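Local coordinates for glutathione S-transferase-3 (Necator americanus, PDB 3W8S), which probably catalyses the conjugation of glutathione to electrophilic substrates, RX, releasing a halide anion and a proton, as a sigma-class glutathione S-transferase, at residues K96-E101 and L126-K131; R103-V108 and K119-V124. All coordinates share one frame; numbering follows the deposited sequence. Where two conformers were deposited one is given.

Going from the N terminus, the chain passes through the thioredoxin-like domain and enters the helical C-terminal domain, where helix 82-101 is followed, past Ile102, by the short helix 103-109. A loop then leads to helix 117-143, which comes back antiparallel to both. Contact 2 (103-108 with 119-124) closes the inner loop of this hairpin. Contact 1 (96-101 with 126-131) closes the outer one, so contact 2 is nested within it, with centres about 10 Å apart. Helix 117-143 serves both, and the two meet where Glu101 O packs against Val124 CG1 and Leu126 N probably bonds to Ser121 O.

Contact 1: K96-E101 and L126-K131. With GSH (glutathione), chain B.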
loop_
_atom_site.group_PDB
_atom_site.type_symbol
_atom_site.label_atom_id
_atom_site.label_comp_id
_atom_site.label_asym_id
_atom_site.label_seq_id
_atom_site.Cartn_x
_atom_site.Cartn_y
_atom_site.Cartn_z
ATOM N N LYS A 96 -4.747 2.370 -4.737
ATOM C CA LYS A 96 -4.076 1.141 -5.092
ATOM C C LYS A 96 -5.091 -0.024 -5.223
ATOM O O LYS A 96 -4.978 -0.791 -6.148
ATOM C CB LYS A 96 -3.011 0.833 -4.050
ATOM C CG LYS A 96 -2.391 -0.564 -4.125
ATOM C CD LYS A 96 -1.217 -0.646 -3.078
ATOM C CE LYS A 96 0.086 -0.115 -3.680
ATOM N NZ LYS A 96 1.308 -0.206 -2.847
ATOM N N ASP A 97 -6.070 -0.145 -4.308
ATOM C CA ASP A 97 -7.124 -1.131 -4.477
ATOM C C ASP A 97 -7.894 -0.915 -5.793
ATOM O O ASP A 97 -8.258 -1.865 -6.439
ATOM C CB ASP A 97 -8.141 -1.153 -3.297
ATOM C CG ASP A 97 -7.541 -1.685 -1.991
ATOM O OD1 ASP A 97 -6.450 -2.333 -1.993
ATOM O OD2 ASP A 97 -8.205 -1.484 -0.930
ATOM N N PHE A 98 -8.193 0.332 -6.138
ATOM C CA PHE A 98 -9.004 0.647 -7.331
ATOM C C PHE A 98 -8.131 0.171 -8.546
ATOM O O PHE A 98 -8.645 -0.483 -9.456
ATOM C CB PHE A 98 -9.226 2.145 -7.326
ATOM C CG PHE A 98 -9.550 2.714 -8.658
ATOM C CD1 PHE A 98 -10.747 2.314 -9.341
ATOM C CD2 PHE A 98 -8.701 3.663 -9.261
ATOM C CE1 PHE A 98 -11.060 2.851 -10.588
ATOM C CE2 PHE A 98 -9.033 4.233 -10.556
ATOM C CZ PHE A 98 -10.211 3.799 -11.212
ATOM N N ILE A 99 -6.836 0.522 -8.547
ATOM C CA ILE A 99 -5.915 0.101 -9.635
ATOM C C ILE A 99 -5.870 -1.423 -9.780
ATOM O O ILE A 99 -5.970 -1.950 -10.913
ATOM C CB ILE A 99 -4.478 0.715 -9.481
ATOM C CG1 ILE A 99 -4.596 2.254 -9.596
ATOM C CG2 ILE A 99 -3.523 0.138 -10.561
ATOM C CD1 ILE A 99 -5.185 2.675 -10.929
ATOM N N ASN A 100 -5.763 -2.133 -8.653
ATOM C CA ASN A 100 -5.811 -3.592 -8.669
ATOM C C ASN A 100 -7.167 -4.101 -9.218
ATOM O O ASN A 100 -7.200 -5.077 -9.929
ATOM C CB ASN A 100 -5.448 -4.191 -7.265
ATOM C CG ASN A 100 -3.921 -4.034 -6.929
ATOM O OD1 ASN A 100 -3.075 -4.063 -7.824
ATOM N ND2 ASN A 100 -3.576 -3.865 -5.639
ATOM N N GLU A 101 -8.263 -3.408 -8.929
ATOM C CA GLU A 101 -9.548 -3.878 -9.342
ATOM C C GLU A 101 -9.705 -3.746 -10.906
ATOM O O GLU A 101 -10.317 -4.597 -11.537
ATOM C CB GLU A 101 -10.656 -3.110 -8.620
ATOM C CG GLU A 101 -12.037 -3.545 -9.015
ATOM C CD GLU A 101 -13.148 -2.707 -8.342
ATOM O OE1 GLU A 101 -12.843 -1.782 -7.561
ATOM O OE2 GLU A 101 -14.324 -2.953 -8.605
ATOM N N LEU A 126 -15.491 1.438 -15.629
ATOM C CA LEU A 126 -16.400 2.483 -15.198
ATOM C C LEU A 126 -17.150 2.173 -13.851
ATOM O O LEU A 126 -17.261 3.041 -13.023
ATOM C CB LEU A 126 -17.411 2.838 -16.335
ATOM C CG LEU A 126 -16.728 3.705 -17.445
ATOM C CD1 LEU A 126 -17.540 3.744 -18.794
ATOM C CD2 LEU A 126 -16.325 5.100 -16.941
ATOM N N PRO A 127 -17.621 0.918 -13.637
ATOM C CA PRO A 127 -18.169 0.557 -12.307
ATOM C C PRO A 127 -17.120 0.711 -11.188
ATOM O O PRO A 127 -17.489 1.128 -10.113
ATOM C CB PRO A 127 -18.591 -0.948 -12.459
ATOM C CG PRO A 127 -18.921 -1.029 -13.991
ATOM C CD PRO A 127 -17.770 -0.185 -14.610
ATOM N N ALA A 128 -15.863 0.302 -11.422
ATOM C CA ALA A 128 -14.841 0.510 -10.380
ATOM C C ALA A 128 -14.635 1.997 -10.115
ATOM O O ALA A 128 -14.539 2.333 -8.948
ATOM C CB ALA A 128 -13.496 -0.142 -10.770
ATOM N N ARG A 129 -14.565 2.866 -11.169
ATOM C CA ARG A 129 -14.247 4.346 -11.055
ATOM C C ARG A 129 -15.452 4.920 -10.293
ATOM O O ARG A 129 -15.333 5.853 -9.432
ATOM C CB ARG A 129 -14.147 5.078 -12.492
ATOM C CG ARG A 129 -14.616 6.572 -12.384
ATOM C CD ARG A 129 -15.523 7.360 -13.347
ATOM N NE ARG A 129 -16.560 6.559 -13.362
ATOM C CZ ARG A 129 -17.719 6.650 -13.930
ATOM N NH1 ARG A 129 -18.244 7.659 -14.627
ATOM N NH2 ARG A 129 -18.326 5.565 -13.636
ATOM N N GLU A 130 -16.653 4.380 -10.575
ATOM C CA GLU A 130 -17.855 4.908 -9.881
ATOM C C GLU A 130 -17.731 4.758 -8.337
ATOM O O GLU A 130 -18.070 5.671 -7.570
ATOM C CB GLU A 130 -19.137 4.198 -10.346
ATOM C CG GLU A 130 -20.360 4.536 -9.528
ATOM C CD GLU A 130 -21.674 3.908 -10.068
ATOM O OE1 GLU A 130 -21.983 4.047 -11.300
ATOM O OE2 GLU A 130 -22.371 3.256 -9.253
ATOM N N LYS A 131 -17.314 3.589 -7.884
ATOM C CA LYS A 131 -17.201 3.432 -6.449
ATOM C C LYS A 131 -16.056 4.329 -5.917
ATOM O O LYS A 131 -16.205 4.979 -4.856
ATOM C CB LYS A 131 -16.791 1.991 -6.110
ATOM C CG LYS A 131 -17.866 1.018 -6.585
ATOM C CD LYS A 131 -17.542 -0.430 -6.191
ATOM C CE LYS A 131 -16.479 -0.958 -7.156
ATOM N NZ LYS A 131 -16.357 -2.431 -7.042
HETATM N N1 GSH B . -6.836 -2.565 1.350
HETATM C CA1 GSH B . -7.818 -2.762 2.416
HETATM C C1 GSH B . -7.085 -2.791 3.749
HETATM O O11 GSH B . -7.644 -2.410 4.800
HETATM O O12 GSH B . -5.900 -3.190 3.751
HETATM C CB1 GSH B . -8.608 -4.065 2.216
HETATM C CG1 GSH B . -9.788 -4.088 3.219
HETATM C CD1 GSH B . -10.626 -5.361 3.047
HETATM O OE1 GSH B . -10.359 -6.208 2.192
HETATM N N2 GSH B . -11.697 -5.504 3.832
HETATM C CA2 GSH B . -12.545 -6.674 3.811
HETATM C C2 GSH B . -13.971 -6.229 3.954
HETATM O O2 GSH B . -14.242 -5.325 4.741
HETATM C CB2 GSH B . -12.165 -7.557 5.018
HETATM S SG2 GSH B . -12.929 -9.181 4.918
HETATM N N3 GSH B . -14.916 -6.865 3.237
HETATM C CA3 GSH B . -16.323 -6.612 3.478
HETATM C C3 GSH B . -16.921 -5.781 2.355
HETATM O O31 GSH B . -18.112 -5.433 2.441
HETATM O O32 GSH B . -16.220 -5.444 1.379
HETATM O O HOH W 1 -13.157 0.821 -7.016
HETATM O O HOH W 2 -14.046 -2.348 -4.899
#
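Phe98 and Glu101 of helix 82-101 meet Ala128 and Lys131 of helix 117-143 in an antiparallel helix pair of the all-helical C-terminal domain of a glutathione S-transferase. The local axes are 9.9 Å apart at an angle of 168°. The tight part is the Phe98 ring wedged against the backbone of Ala128 and Arg129. With CG anti to its backbone N (chi1 158°), Phe98 brings in its CE1 corner: Ala128 C lies at the ring edge, 3.7 Å from CE1, and CE1 comes within 3.6 Å of Arg129 CA. The apolar side-chain pair is Phe98 CE1 with Ala128 CB, at 3.9 Å. The ring also stacks with Phe132 and touches Phe125, and is buried. Arg129 turns away; its NH2 gives a hydrogen bond to Leu126 O from above the carbonyl plane, on the face opposite Glu130 N, while NH1 reaches Ile174 O.

The other side is polar and hydrated. Glu101, extended, lays its CD 3.5 Å from Ala128 CB, and Lys131, bent at chi3, crosses it obliquely. One water donates to both Glu101 OE1 and Ala128 O; a second donates to OE1 and accepts from Lys131 NZ. On the side of helix 82-101 that faces the second subunit, Asp97 OD2 accepts from the amino group N1 of a glutathione held mainly by that subunit, and from its Gln63 NE2, so this helix completes the neighbour's site. In the salt bridge, Lys131 NZ meets Glu101 OE2 on its syn side at 2.6 Å, 21° out of the carboxylate plane.

Contact 2: R103-V108 and K119-V124; sequences RPFLRV and KLSNEV
This is an apolar helix-helix contact near the surface of the C-terminal domain, between Pro104, Phe105 and Val108 of the short helix 103-109 and Leu120, Ser121 and Val124 at the start of helix 117-143. The local axes approach to 9.2 Å and run antiparallel, crossing at -162°. Leu120 is at the centre of the contact: its CG lies anti to the carbonyl carbon (chi1 -77°), and its two methyls fork over the opposing helix. CD1 touches Val108 CG2 at 3.5 Å and packs against Pro104 O, while CD2 rests 4.0 Å from Pro104 CB; the Val108 and Leu120 side chains cross at about a right angle. Phe105 packs beside the CB of Leu120, which its CD1 approaches to 4.1 Å. With CG anti to its own N (chi1 165°), it brings CD1 to 3.7 Å from Ser121 N and CE1 to 3.9 Å from Ser121 CB. Its ring is buried further by Leu117 and stacks with Phe125 in the same helix 117-143. Val124, one turn on from Leu120, packs more loosely, CG1 standing 4.4 Å from both Pro104 CD and Phe105 CB. On the outer face of helix 117-143, Lys119 NZ and Glu123 OE2 form a salt bridge of 3.0 Å. The contact joins the two arms of an antiparallel helical hairpin in the all-helical C-terminal domain of the glutathione S-transferase fold.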
loop_
_atom_site.group_PDB
_atom_site.type_symbol
_atom_site.label_atom_id
_atom_site.label_comp_id
_atom_site.label_asym_id
_atom_site.label_seq_id
_atom_site.Cartn_x
_atom_site.Cartn_y
_atom_site.Cartn_z
ATOM N N ARG A 103 -7.332 -3.988 -13.100
ATOM C CA ARG A 103 -6.270 -4.732 -13.770
ATOM C C ARG A 103 -6.707 -5.381 -15.100
ATOM O O ARG A 103 -6.020 -5.181 -16.089
ATOM C CB ARG A 103 -5.743 -5.848 -12.857
ATOM C CG ARG A 103 -4.507 -6.514 -13.438
ATOM C CD ARG A 103 -3.883 -7.510 -12.476
ATOM N NE ARG A 103 -2.564 -7.879 -12.980
ATOM C CZ ARG A 103 -2.329 -8.948 -13.737
ATOM N NH1 ARG A 103 -3.326 -9.760 -14.072
ATOM N NH2 ARG A 103 -1.099 -9.202 -14.153
ATOM N N PRO A 104 -7.826 -6.153 -15.120
ATOM C CA PRO A 104 -8.259 -6.826 -16.345
ATOM C C PRO A 104 -8.457 -5.816 -17.489
ATOM O O PRO A 104 -8.102 -6.115 -18.646
ATOM C CB PRO A 104 -9.637 -7.421 -15.965
ATOM C CG PRO A 104 -9.548 -7.645 -14.503
ATOM C CD PRO A 104 -8.786 -6.419 -14.017
ATOM N N PHE A 105 -8.990 -4.635 -17.167
ATOM C CA PHE A 105 -9.149 -3.572 -18.142
ATOM C C PHE A 105 -7.798 -3.052 -18.533
ATOM O O PHE A 105 -7.507 -2.858 -19.755
ATOM C CB PHE A 105 -10.044 -2.425 -17.610
ATOM C CG PHE A 105 -9.980 -1.145 -18.403
ATOM C CD1 PHE A 105 -10.711 -0.993 -19.607
ATOM C CD2 PHE A 105 -9.308 -0.091 -17.925
ATOM C CE1 PHE A 105 -10.689 0.181 -20.322
ATOM C CE2 PHE A 105 -9.264 1.117 -18.621
ATOM C CZ PHE A 105 -9.954 1.266 -19.837
ATOM N N LEU A 106 -6.961 -2.787 -17.535
ATOM C CA LEU A 106 -5.676 -2.144 -17.902
ATOM C C LEU A 106 -4.747 -3.072 -18.753
ATOM O O LEU A 106 -4.022 -2.610 -19.601
ATOM C CB LEU A 106 -4.962 -1.615 -16.656
ATOM C CG LEU A 106 -5.557 -0.427 -15.908
ATOM C CD1 LEU A 106 -4.867 -0.311 -14.557
ATOM C CD2 LEU A 106 -5.378 0.862 -16.669
ATOM N N ARG A 107 -4.762 -4.375 -18.504
ATOM C CA ARG A 107 -3.955 -5.326 -19.256
ATOM C C ARG A 107 -4.311 -5.341 -20.768
ATOM O O ARG A 107 -3.438 -5.475 -21.654
ATOM C CB ARG A 107 -4.189 -6.738 -18.705
ATOM C CG ARG A 107 -3.392 -7.057 -17.462
ATOM C CD ARG A 107 -3.611 -8.526 -17.078
ATOM N NE ARG A 107 -2.843 -9.491 -17.892
ATOM C CZ ARG A 107 -1.508 -9.541 -17.948
ATOM N NH1 ARG A 107 -0.777 -8.665 -17.271
ATOM N NH2 ARG A 107 -0.899 -10.450 -18.702
ATOM N N VAL A 108 -5.591 -5.245 -21.070
ATOM C CA VAL A 108 -6.033 -5.202 -22.465
ATOM C C VAL A 108 -5.730 -3.822 -23.053
ATOM O O VAL A 108 -5.125 -3.734 -24.127
ATOM C CB VAL A 108 -7.508 -5.585 -22.554
ATOM C CG1 VAL A 108 -8.070 -5.427 -23.990
ATOM C CG2 VAL A 108 -7.634 -7.003 -22.026
ATOM N N LYS A 119 -16.103 -3.804 -23.666
ATOM C CA LYS A 119 -16.827 -4.549 -22.630
ATOM C C LYS A 119 -16.158 -4.352 -21.233
ATOM O O LYS A 119 -16.839 -4.124 -20.244
ATOM C CB LYS A 119 -16.860 -6.034 -22.971
ATOM C CG LYS A 119 -17.601 -6.922 -21.983
ATOM C CD LYS A 119 -17.962 -8.228 -22.683
ATOM C CE LYS A 119 -17.961 -9.415 -21.744
ATOM N NZ LYS A 119 -19.352 -9.568 -21.239
ATOM N N LEU A 120 -14.834 -4.482 -21.193
ATOM C CA LEU A 120 -14.015 -4.248 -19.988
ATOM C C LEU A 120 -14.168 -2.834 -19.452
ATOM O O LEU A 120 -14.294 -2.632 -18.249
ATOM C CB LEU A 120 -12.523 -4.554 -20.284
ATOM C CG LEU A 120 -12.256 -6.056 -20.292
ATOM C CD1 LEU A 120 -10.935 -6.371 -21.012
ATOM C CD2 LEU A 120 -12.283 -6.669 -18.899
ATOM N N SER A 121 -14.237 -1.880 -20.355
ATOM C CA SER A 121 -14.519 -0.544 -19.983
ATOM C C SER A 121 -15.896 -0.426 -19.281
ATOM O O SER A 121 -15.990 0.178 -18.195
ATOM C CB SER A 121 -14.474 0.345 -21.216
ATOM O OG SER A 121 -14.647 1.713 -20.800
ATOM N N ASN A 122 -16.933 -1.008 -19.896
ATOM C CA ASN A 122 -18.335 -0.920 -19.431
ATOM C C ASN A 122 -18.501 -1.705 -18.128
ATOM O O ASN A 122 -19.208 -1.267 -17.199
ATOM C CB ASN A 122 -19.341 -1.555 -20.466
ATOM C CG ASN A 122 -19.488 -0.749 -21.747
ATOM O OD1 ASN A 122 -19.193 0.457 -21.808
ATOM N ND2 ASN A 122 -19.947 -1.439 -22.819
ATOM N N GLU A 123 -17.839 -2.845 -18.044
ATOM C CA GLU A 123 -18.104 -3.752 -16.933
ATOM C C GLU A 123 -17.109 -3.672 -15.813
ATOM O O GLU A 123 -17.428 -4.024 -14.713
ATOM C CB GLU A 123 -18.115 -5.222 -17.403
ATOM C CG GLU A 123 -19.207 -5.491 -18.400
ATOM C CD GLU A 123 -19.376 -6.980 -18.757
ATOM O OE1 GLU A 123 -18.733 -7.878 -18.165
ATOM O OE2 GLU A 123 -20.239 -7.235 -19.615
ATOM N N VAL A 124 -15.881 -3.303 -16.106
ATOM C CA VAL A 124 -14.837 -3.323 -15.070
ATOM C C VAL A 124 -14.410 -1.869 -14.742
ATOM O O VAL A 124 -14.489 -1.439 -13.587
ATOM C CB VAL A 124 -13.598 -4.173 -15.464
ATOM C CG1 VAL A 124 -12.483 -4.061 -14.396
ATOM C CG2 VAL A 124 -13.999 -5.659 -15.593
#